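Long-range contact in thiosulfate sulfurtransferase TUM1 (Saccharomyces cerevisiae, PDB 3UTN), which passes persulfide sulfur from the cysteine desulfurase NFS1 to UBA4 in the pathway that 2-thiolates the wobble uridine of tRNAs: residues V110-V118 against C130-P140. Numbering follows the deposited sequence.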
ATOM      1  N   VAL A 110      -0.981 -19.793   1.000  1.00 24.20           N
ATOM      2  CA  VAL A 110      -0.650 -19.053   2.206  1.00 24.30           C
ATOM      3  C   VAL A 110      -1.376 -19.705   3.374  1.00 25.45           C
ATOM      4  O   VAL A 110      -2.566 -19.989   3.291  1.00 24.95           O
ATOM      5  CB  VAL A 110      -1.029 -17.567   2.096  1.00 24.09           C
ATOM      6  CG1 VAL A 110      -0.829 -16.853   3.422  1.00 23.39           C
ATOM      7  CG2 VAL A 110      -0.202 -16.907   1.015  1.00 23.65           C
ATOM      8  N   GLN A 111      -0.640 -19.980   4.440  1.00 26.26           N
ATOM      9  CA  GLN A 111      -1.250 -20.489   5.651  1.00 28.27           C
ATOM     10  C   GLN A 111      -1.382 -19.310   6.585  1.00 27.71           C
ATOM     11  O   GLN A 111      -0.603 -18.361   6.504  1.00 27.06           O
ATOM     12  CB  GLN A 111      -0.391 -21.580   6.290  1.00 29.89           C
ATOM     13  CG  GLN A 111      -0.123 -22.796   5.409  1.00 32.70           C
ATOM     14  CD  GLN A 111      -1.320 -23.726   5.269  1.00 35.55           C
ATOM     15  OE1 GLN A 111      -2.408 -23.456   5.790  1.00 37.10           O
ATOM     16  NE2 GLN A 111      -1.120 -24.836   4.565  1.00 36.56           N
ATOM     17  N   LYS A 112      -2.367 -19.364   7.469  1.00 27.41           N
ATOM     18  CA  LYS A 112      -2.553 -18.311   8.452  1.00 27.37           C
ATOM     19  C   LYS A 112      -1.267 -18.040   9.218  1.00 26.72           C
ATOM     20  O   LYS A 112      -0.964 -16.900   9.530  1.00 25.31           O
ATOM     21  CB  LYS A 112      -3.667 -18.680   9.430  1.00 27.97           C
ATOM     22  CG  LYS A 112      -4.082 -17.542  10.351  1.00 28.72           C
ATOM     23  CD  LYS A 112      -4.667 -16.371   9.570  1.00 28.51           C
ATOM     24  CE  LYS A 112      -5.840 -16.794   8.705  1.00 28.97           C
ATOM     25  NZ  LYS A 112      -6.938 -17.351   9.538  1.00 28.58           N
ATOM     26  N   ASP A 113      -0.514 -19.095   9.505  1.00 26.67           N
ATOM     27  CA  ASP A 113       0.671 -18.972  10.340  1.00 28.00           C
ATOM     28  C   ASP A 113       1.871 -18.409   9.595  1.00 26.36           C
ATOM     29  O   ASP A 113       2.887 -18.097  10.207  1.00 25.96           O
ATOM     30  CB  ASP A 113       1.047 -20.312  10.964  1.00 30.32           C
ATOM     31  CG  ASP A 113       2.042 -20.157  12.086  1.00 33.34           C
ATOM     32  OD1 ASP A 113       1.791 -19.312  12.974  1.00 34.93           O
ATOM     33  OD2 ASP A 113       3.078 -20.859  12.078  1.00 35.48           O
ATOM     34  N   ASP A 114       1.757 -18.298   8.276  1.00 25.85           N
ATOM     35  CA  ASP A 114       2.857 -17.803   7.471  1.00 25.14           C
ATOM     36  C   ASP A 114       3.264 -16.428   7.915  1.00 23.71           C
ATOM     37  O   ASP A 114       2.430 -15.566   8.151  1.00 23.91           O
ATOM     38  CB  ASP A 114       2.475 -17.725   6.003  1.00 26.13           C
ATOM     39  CG  ASP A 114       2.384 -19.071   5.360  1.00 26.96           C
ATOM     40  OD1 ASP A 114       2.917 -20.046   5.921  1.00 28.35           O
ATOM     41  OD2 ASP A 114       1.795 -19.149   4.271  1.00 27.07           O
ATOM     42  N   ILE A 115       4.562 -16.227   8.038  1.00 23.47           N
ATOM     43  CA  ILE A 115       5.072 -14.881   8.098  1.00 22.49           C
ATOM     44  C   ILE A 115       5.129 -14.434   6.646  1.00 21.62           C
ATOM     45  O   ILE A 115       5.879 -14.982   5.841  1.00 21.79           O
ATOM     46  CB  ILE A 115       6.462 -14.827   8.725  1.00 22.54           C
ATOM     47  CG1 ILE A 115       6.394 -15.224  10.199  1.00 23.13           C
ATOM     48  CG2 ILE A 115       7.038 -13.436   8.560  1.00 22.56           C
ATOM     49  CD1 ILE A 115       7.748 -15.391  10.851  1.00 24.41           C
ATOM     50  N   LEU A 116       4.297 -13.467   6.307  1.00 20.53           N
ATOM     51  CA  LEU A 116       4.294 -12.968   4.960  1.00 20.22           C
ATOM     52  C   LEU A 116       5.209 -11.789   4.919  1.00 19.09           C
ATOM     53  O   LEU A 116       5.110 -10.875   5.725  1.00 20.06           O
ATOM     54  CB  LEU A 116       2.892 -12.595   4.502  1.00 20.36           C
ATOM     55  CG  LEU A 116       1.931 -13.782   4.519  1.00 20.29           C
ATOM     56  CD1 LEU A 116       0.544 -13.317   4.126  1.00 20.89           C
ATOM     57  CD2 LEU A 116       2.398 -14.910   3.611  1.00 20.60           C
ATOM     58  N   VAL A 117       6.153 -11.842   4.007  1.00 18.52           N
ATOM     59  CA  VAL A 117       7.051 -10.736   3.867  1.00 17.49           C
ATOM     60  C   VAL A 117       6.824 -10.181   2.492  1.00 16.92           C
ATOM     61  O   VAL A 117       7.225 -10.750   1.488  1.00 16.66           O
ATOM     62  CB  VAL A 117       8.508 -11.119   4.112  1.00 17.73           C
ATOM     63  CG1 VAL A 117       9.376  -9.892   3.910  1.00 17.17           C
ATOM     64  CG2 VAL A 117       8.670 -11.675   5.525  1.00 17.58           C
ATOM     65  N   VAL A 118       6.158  -9.047   2.466  1.00 16.70           N
ATOM     66  CA  VAL A 118       5.704  -8.507   1.229  1.00 16.61           C
ATOM     67  C   VAL A 118       6.787  -7.636   0.668  1.00 17.03           C
ATOM     68  O   VAL A 118       7.454  -6.904   1.383  1.00 16.93           O
ATOM     69  CB  VAL A 118       4.443  -7.677   1.422  1.00 16.39           C
ATOM     70  CG1 VAL A 118       3.960  -7.186   0.075  1.00 16.34           C
ATOM     71  CG2 VAL A 118       3.382  -8.526   2.094  1.00 16.49           C
ATOM     72  N   CYS A 130      -0.190  -4.341  -0.508  1.00 18.60           N
ATOM     73  CA  CYS A 130      -0.297  -5.759  -0.290  1.00 18.69           C
ATOM     74  C   CYS A 130      -0.091  -6.137   1.171  1.00 18.10           C
ATOM     75  O   CYS A 130      -0.900  -6.859   1.742  1.00 17.34           O
ATOM     76  CB  CYS A 130       0.709  -6.491  -1.146  1.00 19.11           C
ATOM     77  SG  CYS A 130       0.787  -8.217  -0.680  1.00 20.74           S
ATOM     78  N   ALA A 131       0.996  -5.657   1.768  1.00 17.83           N
ATOM     79  CA  ALA A 131       1.273  -5.938   3.175  1.00 17.99           C
ATOM     80  C   ALA A 131       0.075  -5.496   3.989  1.00 18.25           C
ATOM     81  O   ALA A 131      -0.415  -6.206   4.864  1.00 18.79           O
ATOM     82  CB  ALA A 131       2.521  -5.206   3.630  1.00 17.93           C
ATOM     83  N   TRP A 132      -0.410  -4.315   3.657  1.00 18.30           N
ATOM     84  CA  TRP A 132      -1.537  -3.748   4.335  1.00 19.25           C
ATOM     85  C   TRP A 132      -2.765  -4.582   4.133  1.00 19.45           C
ATOM     86  O   TRP A 132      -3.468  -4.861   5.084  1.00 19.49           O
ATOM     87  CB  TRP A 132      -1.719  -2.351   3.836  1.00 19.82           C
ATOM     88  CG  TRP A 132      -2.971  -1.696   4.276  1.00 20.78           C
ATOM     89  CD1 TRP A 132      -3.248  -1.128   5.511  1.00 21.04           C
ATOM     90  CD2 TRP A 132      -4.153  -1.479   3.472  1.00 20.91           C
ATOM     91  NE1 TRP A 132      -4.503  -0.594   5.520  1.00 21.44           N
ATOM     92  CE2 TRP A 132      -5.100  -0.770   4.327  1.00 21.27           C
ATOM     93  CE3 TRP A 132      -4.517  -1.801   2.178  1.00 21.04           C
ATOM     94  CZ2 TRP A 132      -6.349  -0.408   3.882  1.00 21.19           C
ATOM     95  CZ3 TRP A 132      -5.782  -1.422   1.738  1.00 21.15           C
ATOM     96  CH2 TRP A 132      -6.675  -0.751   2.574  1.00 21.14           C
ATOM     97  N   THR A 133      -3.009  -5.006   2.899  1.00 19.64           N
ATOM     98  CA  THR A 133      -4.138  -5.883   2.595  1.00 20.52           C
ATOM     99  C   THR A 133      -4.075  -7.161   3.420  1.00 20.54           C
ATOM    100  O   THR A 133      -5.058  -7.559   4.042  1.00 21.11           O
ATOM    101  CB  THR A 133      -4.178  -6.231   1.104  1.00 20.27           C
ATOM    102  OG1 THR A 133      -4.303  -5.021   0.361  1.00 20.96           O
ATOM    103  CG2 THR A 133      -5.358  -7.152   0.788  1.00 20.95           C
ATOM    104  N   LEU A 134      -2.912  -7.798   3.415  1.00 20.53           N
ATOM    105  CA  LEU A 134      -2.681  -8.976   4.231  1.00 21.06           C
ATOM    106  C   LEU A 134      -2.978  -8.682   5.684  1.00 21.32           C
ATOM    107  O   LEU A 134      -3.715  -9.414   6.331  1.00 20.93           O
ATOM    108  CB  LEU A 134      -1.240  -9.444   4.081  1.00 20.66           C
ATOM    109  CG  LEU A 134      -0.898  -9.916   2.674  1.00 20.63           C
ATOM    110  CD1 LEU A 134       0.598 -10.120   2.577  1.00 20.81           C
ATOM    111  CD2 LEU A 134      -1.652 -11.193   2.338  1.00 20.80           C
ATOM    112  N   GLY A 135      -2.406  -7.590   6.178  1.00 21.89           N
ATOM    113  CA  GLY A 135      -2.627  -7.146   7.544  1.00 22.72           C
ATOM    114  C   GLY A 135      -4.082  -6.833   7.801  1.00 23.11           C
ATOM    115  O   GLY A 135      -4.645  -7.287   8.789  1.00 23.78           O
ATOM    116  N   VAL A 136      -4.702  -6.067   6.906  1.00 23.16           N
ATOM    117  CA  VAL A 136      -6.099  -5.690   7.087  1.00 23.82           C
ATOM    118  C   VAL A 136      -6.952  -6.939   7.135  1.00 24.33           C
ATOM    119  O   VAL A 136      -7.872  -7.035   7.932  1.00 24.94           O
ATOM    120  CB  VAL A 136      -6.605  -4.740   5.993  1.00 23.68           C
ATOM    121  CG1 VAL A 136      -8.113  -4.561   6.085  1.00 24.26           C
ATOM    122  CG2 VAL A 136      -5.928  -3.394   6.128  1.00 23.21           C
ATOM    123  N   MET A 137      -6.605  -7.906   6.298  1.00 24.13           N
ATOM    124  CA  MET A 137      -7.317  -9.160   6.263  1.00 25.61           C
ATOM    125  C   MET A 137      -6.927 -10.065   7.414  1.00 25.55           C
ATOM    126  O   MET A 137      -7.246 -11.248   7.411  1.00 26.83           O
ATOM    127  CB  MET A 137      -7.097  -9.849   4.927  1.00 26.37           C
ATOM    128  CG  MET A 137      -7.888  -9.224   3.798  1.00 28.52           C
ATOM    129  SD  MET A 137      -9.609  -8.949   4.255  1.00 31.50           S
ATOM    130  CE  MET A 137     -10.207 -10.621   4.484  1.00 32.07           C
ATOM    131  N   GLY A 138      -6.235  -9.495   8.392  1.00 25.36           N
ATOM    132  CA  GLY A 138      -5.999 -10.154   9.660  1.00 25.15           C
ATOM    133  C   GLY A 138      -4.921 -11.201   9.607  1.00 24.64           C
ATOM    134  O   GLY A 138      -4.835 -12.051  10.490  1.00 25.88           O
ATOM    135  N   HIS A 139      -4.088 -11.166   8.577  1.00 23.53           N
ATOM    136  CA  HIS A 139      -3.001 -12.110   8.563  1.00 22.93           C
ATOM    137  C   HIS A 139      -2.085 -11.777   9.696  1.00 22.46           C
ATOM    138  O   HIS A 139      -1.659 -10.635   9.822  1.00 22.67           O
ATOM    139  CB  HIS A 139      -2.262 -12.149   7.249  1.00 22.28           C
ATOM    140  CG  HIS A 139      -1.344 -13.323   7.153  1.00 21.70           C
ATOM    141  ND1 HIS A 139      -1.766 -14.520   6.752  1.00 21.57           N
ATOM    142  CD2 HIS A 139      -0.013 -13.469   7.502  1.00 21.62           C
ATOM    143  CE1 HIS A 139      -0.750 -15.388   6.792  1.00 21.80           C
ATOM    144  NE2 HIS A 139       0.323 -14.745   7.255  1.00 21.92           N
ATOM    145  N   PRO A 140      -1.808 -12.765  10.563  1.00 23.22           N
ATOM    146  CA  PRO A 140      -1.149 -12.520  11.836  1.00 23.15           C
ATOM    147  C   PRO A 140       0.215 -11.876  11.661  1.00 23.03           C
ATOM    148  O   PRO A 140       0.520 -10.891  12.323  1.00 22.95           O
ATOM    149  CB  PRO A 140      -1.010 -13.923  12.430  1.00 23.37           C
ATOM    150  CG  PRO A 140      -2.151 -14.679  11.851  1.00 23.68           C
ATOM    151  CD  PRO A 140      -2.243 -14.166  10.438  1.00 23.40           C
TER
HETATM  152  O   HOH W   1      -7.330 -14.201  10.137  1.00 32.73           O
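His139 makes the direct hydrogen bond between the segments: its NE2 donates to the backbone O of Asp114 at an angle of 157°, though the 2.4 Å separation is shorter than normal and its exact value doubtful. CG anti to the backbone N (chi1 -168°) carries the ring against the turn 111-114, where Gln111 O lies at its edge, 3.0 Å from CE1. ND1 is hydrogen-bonded to Tyr174 OH, so both ring nitrogens have partners. Leu116 CD1 sits over the ring centre in a CH-pi contact, 3.4 Å from the centroid, while Lys112 O and Pro140 CD lie over the opposite face.

Apolar packing continues along strand 115-118. Leu116 CD1 also touches Leu134 CD2 (3.5 Å), and Val118 spreads its two methyls, CG1 against Cys130 SG and CG2 tightly against Leu134 CD1 (3.2 Å). At the outer margin the bent Lys112 chain crosses Pro140, CD to CD 3.4 Å; Lys112 NZ hydrogen-bonds to Glu175 O, and a water joins it to Gly138 O by two weak bonds.

A leucine in place of His139 would probably leave Asp114 O and Tyr174 OH without their ring-nitrogen partners. Strand 115-119 and helix 127-136 belong to a beta-alpha-beta unit of the first, non-catalytic rhodanese domain; Gly138 ends the helix in a Schellman motif. Just beyond it, two nitrogen bonds and the stacked Leu116 probably keep the imidazole from turning.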